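Local coordinates for SusD homolog (Bacteroides thetaiotaomicron VPI-5482, PDB 3IHV), which probably binds glycans at the cell surface, as SusD-family outer-membrane proteins do in handing sugars to a partner transporter, at residues V302-H306 with T307-D311; E187-Y191 with R192-G196; E164-E167 with D168-Y172; C440-P443 with Q444-E448. One frame throughout, in Å; residues are numbered along the deposited sequence.

In the fold
The four contacts follow one another along the chain without nesting or crossing, and each is local, made within one run of nine or ten residues. Contact 3 comes first, on two turns of helix 159-176. The chain then loops back through contact 2, whose type II turn leads into helix 195-210; the centres of the two are about 18 Å apart. Contact 1 lies beyond the chain's centre, where the short strand 302-304 passes into helix 306-313. Contact 4 comes last, in the loop that joins helices 417-430 and 448-463, about 25 Å from contact 1 between centres. Contacts 3 and 2 belong to the helical N-terminal region, contacts 1 and 4 to the later part of the chain.

Contact 1. Residues V302-H306 with T307-D311; sequences VKVVH and TFVLD
A buried strand-to-helix junction brings His306, in the first turn of helix 306-313, against Val309 and Leu310 one turn further on. The imidazole lies across the two aliphatic residues: Val309 CB sits over one ring face as a CH-pi contact, 4.1 Å from the His306 centroid, while Leu310 CD2 approaches His306 NE2 obliquely at 3.7 Å. CG stands anti to the backbone N (chi1 -156°), which sets the ring beside the carbonyl carbon, against Val309 and Leu310. A flat aromatic ring suits the spot, since it can lie against these two and still meet the rings of Trp493 and Tyr366. With an alanine here, Val309 and Leu310 would probably lose their common aromatic neighbour, and a gap would be likely to open beside Trp493.

The switch from strand to helix is made at Val305, the N-cap residue. Valine has no polar side-chain atom to cap with, but its carbonyl O takes a weak hydrogen bond from Phe308 N at 3.1 Å, and a straighter one joins Leu310 N to His306 O at 2.9 Å. Before Val305, strand 302-304 pairs antiparallel with strand 52-54. Val304 fills the inner corner: its CG1 meets Val309 CG2 at 3.7 Å, the two side chains crossing at about a right angle, and touches the edge of the Phe308 ring at CD2, 4.1 Å away. Val305 packs on Thr486 and Leu490 of helix 479-493.

Contact 2. Residues E187-Y191 with R192-G196; sequences ESNDY and RFSKG. With EDO (1,2-ethanediol), chain N.
Backbone bonding comes first: Arg192 N donates to Asn189 O at 2.9 Å, closing a type II beta turn with Asp190 and Tyr191 at its corners. The N-H points fairly straight at the oxygen (154°) but reaches it from above the carbonyl plane, 44° out. Tyr191 takes the third position with a positive phi of 63°, unusual for a residue with a side chain, and Tyr191 O accepts a hydrogen bond from O1 of an ethanediol at 2.8 Å. The same diol is also hydrogen-bonded to Glu262 O.

Next come contacts of van der Waals kind. Arg192 CB rests on Asn189 O at 3.5 Å, and Ser194 OG lies over the face of the Asn189 amide, 3.8 Å from Asn189 CG, where a small serine fits. Phe193 packs on helix 107-135. The turn leads the chain from its loop into helix 195-210 of the mainly helical SusD fold, with Ser194 at the N-cap though its hydroxyl makes no capping bond.

Polar ends look elsewhere. Arg192, bent at chi3, carries its guanidinium past Ser188 O to a salt bridge with Glu119, a long reach that suits arginine. Asn189 ND2 is hydrogen-bonded to Asp183 OD2 and Ala180 O.

Contact 3. Residues E164-E167 with D168-Y172; sequences EYIE and DDLLY. With EDO (1,2-ethanediol), chain H.
Ile166 and Leu170 lie side by side and point the same way, Ile166 CG2 touching Leu170 CD1 at 3.6 Å. Glu167 and Leu171 repeat the arrangement one residue on: the methylene Glu167 CG is 3.7 Å from Leu171 CD1, so the acid's greasy stem, not its charge, meets the leucine. With CG anti to the backbone N (chi1 176°) and the chain extended beyond, the carboxylate is carried clear of the helix, where Glu167 OE2 accepts a hydrogen bond from O2 of an ethanediol at 2.6 Å and is also hydrogen-bonded to Tyr206 OH. Cutting Glu167 back to an alanine would probably leave the Tyr206 hydroxyl without its carboxylate and take away the methylene that Leu171 CD1 rests against.

On another side Tyr165 and Asp169 approach obliquely, ring and carboxylate planes 69° apart, Tyr165 CE2 being 3.7 Å from Asp169 OD2. A water lies over the centre of the tyrosine ring, 3.3 Å above its plane. It donates to Tyr165 O at 2.8 Å and weakly to Asp169 OD1.

Further out, Arg121 and Arg124 of helix 107-135 hold Asp169 OD1 in salt bridges, and Tyr128 meets Tyr165 edge to face. Val205 of helix 195-210 receives both Ile166 and Leu170. Regular i to i+4 bonds, such as Leu171 N to Glu167 O at 2.8 Å, run along helix 159-176, which packs between neighbouring helices as in the TPR-like bundle of SusD-family proteins.

Contact 4. Residues C440-P443 with Q444-E448; sequences CDLP and QGLDE
From Leu442 through Gln444 the backbone runs in polyproline-like conformation, turns at Gly445 with a positive phi of 97°, and is extended again at Leu446. This is the loop between helices 417-430 and 448-463, and it ends at a helix N-cap: Asp447 OD1 caps a backbone N just beyond, while Ser450 OG is hydrogen-bonded to Asp447 N, an exchange resembling a capping box. Glycine suits the bend, because at these angles a side chain would be jammed against the carbonyl O of Gln444.

The contact itself is apolar. Leu442 and Leu446 meet across the bend, their side chains crossing at about a right angle, with Leu442 CD2 and Leu446 CD1 at 4.0 Å. Both leucines rest on Phe451 of helix 448-463, so the branched residues pin the loop to the helix it feeds. Leu446 also lies against the backbone, its CG 3.5 Å and its CD1 3.6 Å from Pro443 O. That oxygen is hydrogen-bonded to the hydroxyl of Tyr420, which also serves Leu446 N and so fastens both sides of the bend to helix 417-430. Proline fits here as its ring fixes phi in the extended run.

On the solvent-exposed side Gln444 folds back over the loop, bent at chi2 (-63°), and shares a water with the backbone. The water donates to Leu442 O at 2.6 Å and accepts from Gln444 NE2 at 2.8 Å.

Contact 1. Residues V302-H306 with T307-D311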
# COMPACT_ATOMS: atom_id res chain seq x y z
N VAL A 302 5.73 12.74 -5.99
CA VAL A 302 4.90 12.66 -4.79
C VAL A 302 5.44 13.73 -3.84
O VAL A 302 6.61 13.68 -3.42
CB VAL A 302 4.97 11.28 -4.10
CG1 VAL A 302 4.22 11.36 -2.73
CG2 VAL A 302 4.38 10.18 -5.06
N LYS A 303 4.60 14.71 -3.55
CA LYS A 303 4.98 15.82 -2.72
C LYS A 303 4.25 15.75 -1.39
O LYS A 303 3.13 15.25 -1.32
CB LYS A 303 4.68 17.14 -3.44
CG LYS A 303 5.38 17.31 -4.75
CD LYS A 303 6.90 17.07 -4.62
CE LYS A 303 7.66 17.55 -5.84
NZ LYS A 303 9.14 17.23 -5.64
N VAL A 304 4.90 16.22 -0.34
CA VAL A 304 4.35 16.16 1.00
C VAL A 304 3.56 17.41 1.34
O VAL A 304 4.04 18.54 1.14
CB VAL A 304 5.46 15.97 2.07
CG1 VAL A 304 4.85 15.92 3.50
CG2 VAL A 304 6.31 14.73 1.76
N VAL A 305 2.34 17.22 1.86
CA VAL A 305 1.52 18.37 2.24
C VAL A 305 2.19 19.07 3.41
O VAL A 305 2.44 18.44 4.45
CB VAL A 305 0.08 17.93 2.52
CG1 VAL A 305 -0.78 19.11 3.07
CG2 VAL A 305 -0.58 17.33 1.22
N HIS A 306 2.47 20.37 3.30
CA HIS A 306 3.30 21.00 4.33
C HIS A 306 2.68 21.07 5.73
O HIS A 306 3.39 21.02 6.73
CB HIS A 306 3.86 22.35 3.93
CG HIS A 306 5.09 22.69 4.70
ND1 HIS A 306 6.25 21.96 4.56
CD2 HIS A 306 5.32 23.60 5.68
CE1 HIS A 306 7.17 22.46 5.37
NE2 HIS A 306 6.63 23.46 6.06
N THR A 307 1.35 21.18 5.81
CA THR A 307 0.70 21.18 7.10
C THR A 307 0.95 19.86 7.89
O THR A 307 1.01 19.87 9.12
CB THR A 307 -0.76 21.49 6.96
OG1 THR A 307 -1.29 20.76 5.86
CG2 THR A 307 -0.96 23.04 6.68
N PHE A 308 1.11 18.75 7.18
CA PHE A 308 1.50 17.49 7.81
C PHE A 308 2.88 17.64 8.44
O PHE A 308 3.10 17.24 9.61
CB PHE A 308 1.45 16.36 6.77
CG PHE A 308 1.87 15.00 7.30
CD1 PHE A 308 1.30 14.47 8.44
CD2 PHE A 308 2.80 14.21 6.60
CE1 PHE A 308 1.65 13.22 8.89
CE2 PHE A 308 3.14 12.97 7.06
CZ PHE A 308 2.57 12.49 8.21
N VAL A 309 3.81 18.20 7.66
CA VAL A 309 5.15 18.50 8.16
C VAL A 309 5.08 19.35 9.42
O VAL A 309 5.75 19.04 10.42
CB VAL A 309 6.05 19.20 7.12
CG1 VAL A 309 7.40 19.63 7.77
CG2 VAL A 309 6.25 18.35 5.88
N LEU A 310 4.29 20.43 9.38
CA LEU A 310 4.20 21.31 10.55
C LEU A 310 3.68 20.56 11.79
O LEU A 310 4.24 20.73 12.89
CB LEU A 310 3.37 22.56 10.23
CG LEU A 310 3.95 23.46 9.14
CD1 LEU A 310 2.97 24.61 8.82
CD2 LEU A 310 5.34 24.03 9.46
N ASP A 311 2.63 19.75 11.63
CA ASP A 311 2.08 18.98 12.76
C ASP A 311 3.15 18.07 13.32
O ASP A 311 3.40 18.05 14.51
CB ASP A 311 0.90 18.10 12.38
CG ASP A 311 -0.34 18.88 12.12
OD1 ASP A 311 -0.38 20.07 12.51
OD2 ASP A 311 -1.25 18.31 11.47

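Contact 2. Residues E187-Y191 with R192-G196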
# COMPACT_ATOMS: atom_id res chain seq x y z
N GLU A 187 11.40 -24.31 0.63
CA GLU A 187 12.83 -23.99 0.73
C GLU A 187 13.05 -22.51 1.05
O GLU A 187 13.99 -22.17 1.74
CB GLU A 187 13.62 -24.41 -0.50
CG GLU A 187 13.16 -23.84 -1.80
CD GLU A 187 14.16 -24.10 -2.95
OE1 GLU A 187 15.28 -24.61 -2.66
OE2 GLU A 187 13.81 -23.77 -4.12
N SER A 188 12.16 -21.67 0.56
CA SER A 188 12.22 -20.24 0.79
C SER A 188 10.81 -19.68 0.78
O SER A 188 10.02 -20.05 -0.08
CB SER A 188 13.00 -19.60 -0.36
OG SER A 188 12.84 -18.20 -0.40
N ASN A 189 10.49 -18.80 1.71
CA ASN A 189 9.20 -18.14 1.66
C ASN A 189 9.34 -16.61 1.55
O ASN A 189 8.37 -15.89 1.75
CB ASN A 189 8.27 -18.57 2.82
CG ASN A 189 8.84 -18.27 4.17
OD1 ASN A 189 9.28 -17.16 4.42
ND2 ASN A 189 8.82 -19.26 5.07
N ASP A 190 10.55 -16.15 1.16
CA ASP A 190 10.82 -14.72 0.99
C ASP A 190 9.77 -14.13 0.04
O ASP A 190 9.56 -14.65 -1.05
CB ASP A 190 12.19 -14.46 0.32
CG ASP A 190 13.37 -15.02 1.09
OD1 ASP A 190 13.23 -15.99 1.83
OD2 ASP A 190 14.48 -14.48 0.92
N TYR A 191 9.09 -13.09 0.50
CA TYR A 191 8.11 -12.32 -0.28
C TYR A 191 6.91 -13.14 -0.71
O TYR A 191 6.22 -12.78 -1.67
CB TYR A 191 8.75 -11.65 -1.51
CG TYR A 191 9.99 -10.83 -1.20
CD1 TYR A 191 9.90 -9.59 -0.62
CD2 TYR A 191 11.27 -11.31 -1.53
CE1 TYR A 191 11.04 -8.82 -0.34
CE2 TYR A 191 12.40 -10.56 -1.25
CZ TYR A 191 12.28 -9.33 -0.66
OH TYR A 191 13.39 -8.58 -0.38
N ARG A 192 6.69 -14.27 -0.04
CA ARG A 192 5.54 -15.10 -0.27
C ARG A 192 4.67 -15.10 1.00
O ARG A 192 5.13 -14.81 2.13
CB ARG A 192 5.96 -16.51 -0.64
CG ARG A 192 6.54 -16.53 -2.04
CD ARG A 192 7.18 -17.74 -2.40
NE ARG A 192 6.29 -18.88 -2.32
CZ ARG A 192 6.71 -20.12 -2.54
NH1 ARG A 192 7.97 -20.34 -2.90
NH2 ARG A 192 5.87 -21.14 -2.39
N PHE A 193 3.39 -15.36 0.80
CA PHE A 193 2.47 -15.44 1.90
C PHE A 193 2.82 -16.55 2.91
O PHE A 193 3.07 -17.71 2.54
CB PHE A 193 1.03 -15.71 1.41
CG PHE A 193 0.23 -14.46 1.16
CD1 PHE A 193 -0.34 -13.79 2.23
CD2 PHE A 193 0.05 -13.97 -0.11
CE1 PHE A 193 -1.07 -12.62 2.04
CE2 PHE A 193 -0.69 -12.79 -0.31
CZ PHE A 193 -1.26 -12.13 0.77
N SER A 194 2.74 -16.17 4.17
CA SER A 194 2.85 -17.05 5.32
C SER A 194 1.72 -16.64 6.26
O SER A 194 1.05 -15.65 6.01
CB SER A 194 4.19 -16.94 6.00
OG SER A 194 5.20 -17.56 5.18
N LYS A 195 1.57 -17.36 7.36
CA LYS A 195 0.42 -17.15 8.25
C LYS A 195 0.28 -15.74 8.78
O LYS A 195 -0.84 -15.22 8.89
CB LYS A 195 0.42 -18.14 9.43
CG LYS A 195 -0.97 -18.26 10.02
CD LYS A 195 -1.03 -18.95 11.37
CE LYS A 195 -0.53 -20.36 11.38
NZ LYS A 195 -1.36 -21.33 10.59
N GLY A 196 1.40 -15.12 9.12
CA GLY A 196 1.37 -13.75 9.65
C GLY A 196 0.75 -12.77 8.70
O GLY A 196 -0.06 -11.95 9.09
C1 EDO N . 2.97 -11.19 -1.56
O1 EDO N . 3.74 -11.97 -0.61
C2 EDO N . 3.81 -10.02 -2.10
O2 EDO N . 5.09 -10.39 -2.63

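Contact 3. Residues E164-E167 with D168-Y172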
# COMPACT_ATOMS: atom_id res chain seq x y z
N GLU A 164 -17.24 -11.59 2.03
CA GLU A 164 -17.34 -12.96 2.48
C GLU A 164 -16.43 -13.91 1.68
O GLU A 164 -15.82 -14.82 2.24
CB GLU A 164 -18.81 -13.35 2.42
CG GLU A 164 -19.11 -14.74 2.80
CD GLU A 164 -20.61 -14.98 2.85
OE1 GLU A 164 -21.03 -16.15 2.73
OE2 GLU A 164 -21.35 -13.97 2.98
N TYR A 165 -16.32 -13.67 0.38
CA TYR A 165 -15.46 -14.47 -0.49
C TYR A 165 -13.99 -14.25 -0.11
O TYR A 165 -13.24 -15.21 0.05
CB TYR A 165 -15.73 -14.08 -1.92
CG TYR A 165 -15.12 -14.99 -2.93
CD1 TYR A 165 -15.77 -16.15 -3.34
CD2 TYR A 165 -13.90 -14.72 -3.47
CE1 TYR A 165 -15.19 -17.00 -4.27
CE2 TYR A 165 -13.33 -15.55 -4.40
CZ TYR A 165 -13.97 -16.67 -4.81
OH TYR A 165 -13.37 -17.46 -5.75
N ILE A 166 -13.59 -12.99 0.09
CA ILE A 166 -12.22 -12.68 0.53
C ILE A 166 -11.92 -13.37 1.89
O ILE A 166 -10.89 -13.98 2.08
CB ILE A 166 -12.04 -11.16 0.72
CG1 ILE A 166 -12.18 -10.47 -0.63
CG2 ILE A 166 -10.69 -10.82 1.42
CD1 ILE A 166 -12.45 -8.98 -0.51
N GLU A 167 -12.89 -13.31 2.78
CA GLU A 167 -12.78 -13.85 4.13
C GLU A 167 -12.56 -15.34 4.08
O GLU A 167 -11.67 -15.85 4.79
CB GLU A 167 -14.04 -13.55 4.90
CG GLU A 167 -14.04 -14.17 6.28
CD GLU A 167 -15.38 -13.97 7.04
OE1 GLU A 167 -16.47 -13.98 6.43
OE2 GLU A 167 -15.33 -13.87 8.27
N ASP A 168 -13.32 -16.04 3.25
CA ASP A 168 -13.14 -17.49 3.13
C ASP A 168 -11.73 -17.80 2.63
O ASP A 168 -11.06 -18.75 3.10
CB ASP A 168 -14.18 -18.09 2.20
CG ASP A 168 -15.55 -18.14 2.83
OD1 ASP A 168 -15.63 -18.04 4.07
OD2 ASP A 168 -16.55 -18.27 2.09
N ASP A 169 -11.30 -17.04 1.63
CA ASP A 169 -9.94 -17.23 1.09
C ASP A 169 -8.85 -17.02 2.16
O ASP A 169 -7.92 -17.85 2.33
CB ASP A 169 -9.67 -16.31 -0.10
CG ASP A 169 -10.15 -16.87 -1.44
OD1 ASP A 169 -10.47 -18.08 -1.54
OD2 ASP A 169 -10.20 -16.08 -2.43
N LEU A 170 -8.94 -15.90 2.89
CA LEU A 170 -7.91 -15.60 3.89
C LEU A 170 -8.00 -16.55 5.08
O LEU A 170 -6.95 -16.92 5.65
CB LEU A 170 -7.98 -14.13 4.33
CG LEU A 170 -7.64 -13.18 3.19
CD1 LEU A 170 -7.91 -11.71 3.59
CD2 LEU A 170 -6.20 -13.35 2.77
N LEU A 171 -9.21 -16.94 5.49
CA LEU A 171 -9.35 -17.89 6.59
C LEU A 171 -8.67 -19.22 6.26
O LEU A 171 -8.00 -19.80 7.14
CB LEU A 171 -10.82 -18.12 7.02
CG LEU A 171 -11.48 -17.00 7.81
CD1 LEU A 171 -13.01 -17.31 8.00
CD2 LEU A 171 -10.78 -16.83 9.18
N TYR A 172 -8.83 -19.71 5.03
CA TYR A 172 -8.11 -20.91 4.63
C TYR A 172 -6.58 -20.70 4.73
O TYR A 172 -5.88 -21.55 5.26
CB TYR A 172 -8.47 -21.32 3.20
CG TYR A 172 -7.80 -22.58 2.73
CD1 TYR A 172 -6.53 -22.56 2.19
CD2 TYR A 172 -8.48 -23.81 2.77
CE1 TYR A 172 -5.92 -23.73 1.71
CE2 TYR A 172 -7.87 -24.98 2.31
CZ TYR A 172 -6.60 -24.93 1.77
OH TYR A 172 -6.02 -26.07 1.33
C1 EDO H . -16.52 -14.04 11.93
O1 EDO H . -17.92 -14.19 12.20
C2 EDO H . -16.36 -12.69 11.30
O2 EDO H . -16.90 -12.77 9.99
O HOH W 1 -13.37 -17.66 -1.30

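Contact 4. Residues C440-P443 with Q444-E448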
# COMPACT_ATOMS: atom_id res chain seq x y z
N CYS A 440 7.17 9.30 25.01
CA CYS A 440 6.63 8.84 23.74
C CYS A 440 5.29 8.14 23.85
O CYS A 440 4.53 8.13 22.86
CB CYS A 440 7.61 7.86 23.04
SG CYS A 440 8.03 6.35 23.95
N ASP A 441 4.99 7.52 24.99
CA ASP A 441 3.73 6.76 25.11
C ASP A 441 2.50 7.63 25.01
O ASP A 441 2.52 8.76 25.46
CB ASP A 441 3.61 6.02 26.44
CG ASP A 441 4.48 4.79 26.53
OD1 ASP A 441 5.06 4.33 25.52
OD2 ASP A 441 4.59 4.24 27.65
N LEU A 442 1.43 7.09 24.41
CA LEU A 442 0.14 7.74 24.49
C LEU A 442 -0.24 7.64 25.94
O LEU A 442 -0.15 6.55 26.52
CB LEU A 442 -0.99 7.04 23.71
CG LEU A 442 -1.23 7.26 22.24
CD1 LEU A 442 -0.08 6.70 21.50
CD2 LEU A 442 -2.54 6.57 21.78
N PRO A 443 -0.71 8.75 26.53
CA PRO A 443 -1.12 8.78 27.90
C PRO A 443 -2.38 7.99 28.18
O PRO A 443 -3.21 7.88 27.32
CB PRO A 443 -1.42 10.26 28.14
CG PRO A 443 -1.88 10.73 26.86
CD PRO A 443 -1.02 10.03 25.84
N GLN A 444 -2.45 7.41 29.38
CA GLN A 444 -3.65 6.81 29.92
C GLN A 444 -4.66 7.93 30.07
O GLN A 444 -4.29 9.12 30.11
CB GLN A 444 -3.41 6.21 31.30
CG GLN A 444 -2.51 5.04 31.30
CD GLN A 444 -3.09 3.87 30.51
OE1 GLN A 444 -4.13 3.35 30.85
NE2 GLN A 444 -2.38 3.45 29.50
N GLY A 445 -5.93 7.56 30.20
CA GLY A 445 -6.99 8.54 30.36
C GLY A 445 -7.73 8.93 29.10
O GLY A 445 -8.68 9.73 29.16
N LEU A 446 -7.30 8.42 27.95
CA LEU A 446 -8.01 8.73 26.70
C LEU A 446 -9.31 7.95 26.64
O LEU A 446 -9.42 6.84 27.23
CB LEU A 446 -7.15 8.39 25.50
CG LEU A 446 -5.83 9.13 25.31
CD1 LEU A 446 -5.03 8.48 24.22
CD2 LEU A 446 -6.05 10.61 25.00
N ASP A 447 -10.31 8.51 25.97
CA ASP A 447 -11.57 7.80 25.83
C ASP A 447 -11.76 7.33 24.41
O ASP A 447 -10.86 7.43 23.57
CB ASP A 447 -12.75 8.67 26.33
CG ASP A 447 -13.01 9.90 25.43
OD1 ASP A 447 -12.29 10.15 24.42
OD2 ASP A 447 -13.97 10.63 25.74
N GLU A 448 -12.92 6.80 24.11
CA GLU A 448 -13.14 6.29 22.76
C GLU A 448 -12.80 7.28 21.66
O GLU A 448 -12.13 6.94 20.68
CB GLU A 448 -14.56 5.79 22.61
CG GLU A 448 -14.86 5.26 21.20
CD GLU A 448 -16.27 4.78 21.06
OE1 GLU A 448 -16.96 4.71 22.10
OE2 GLU A 448 -16.70 4.50 19.94
O HOH W 2 -0.09 4.64 28.33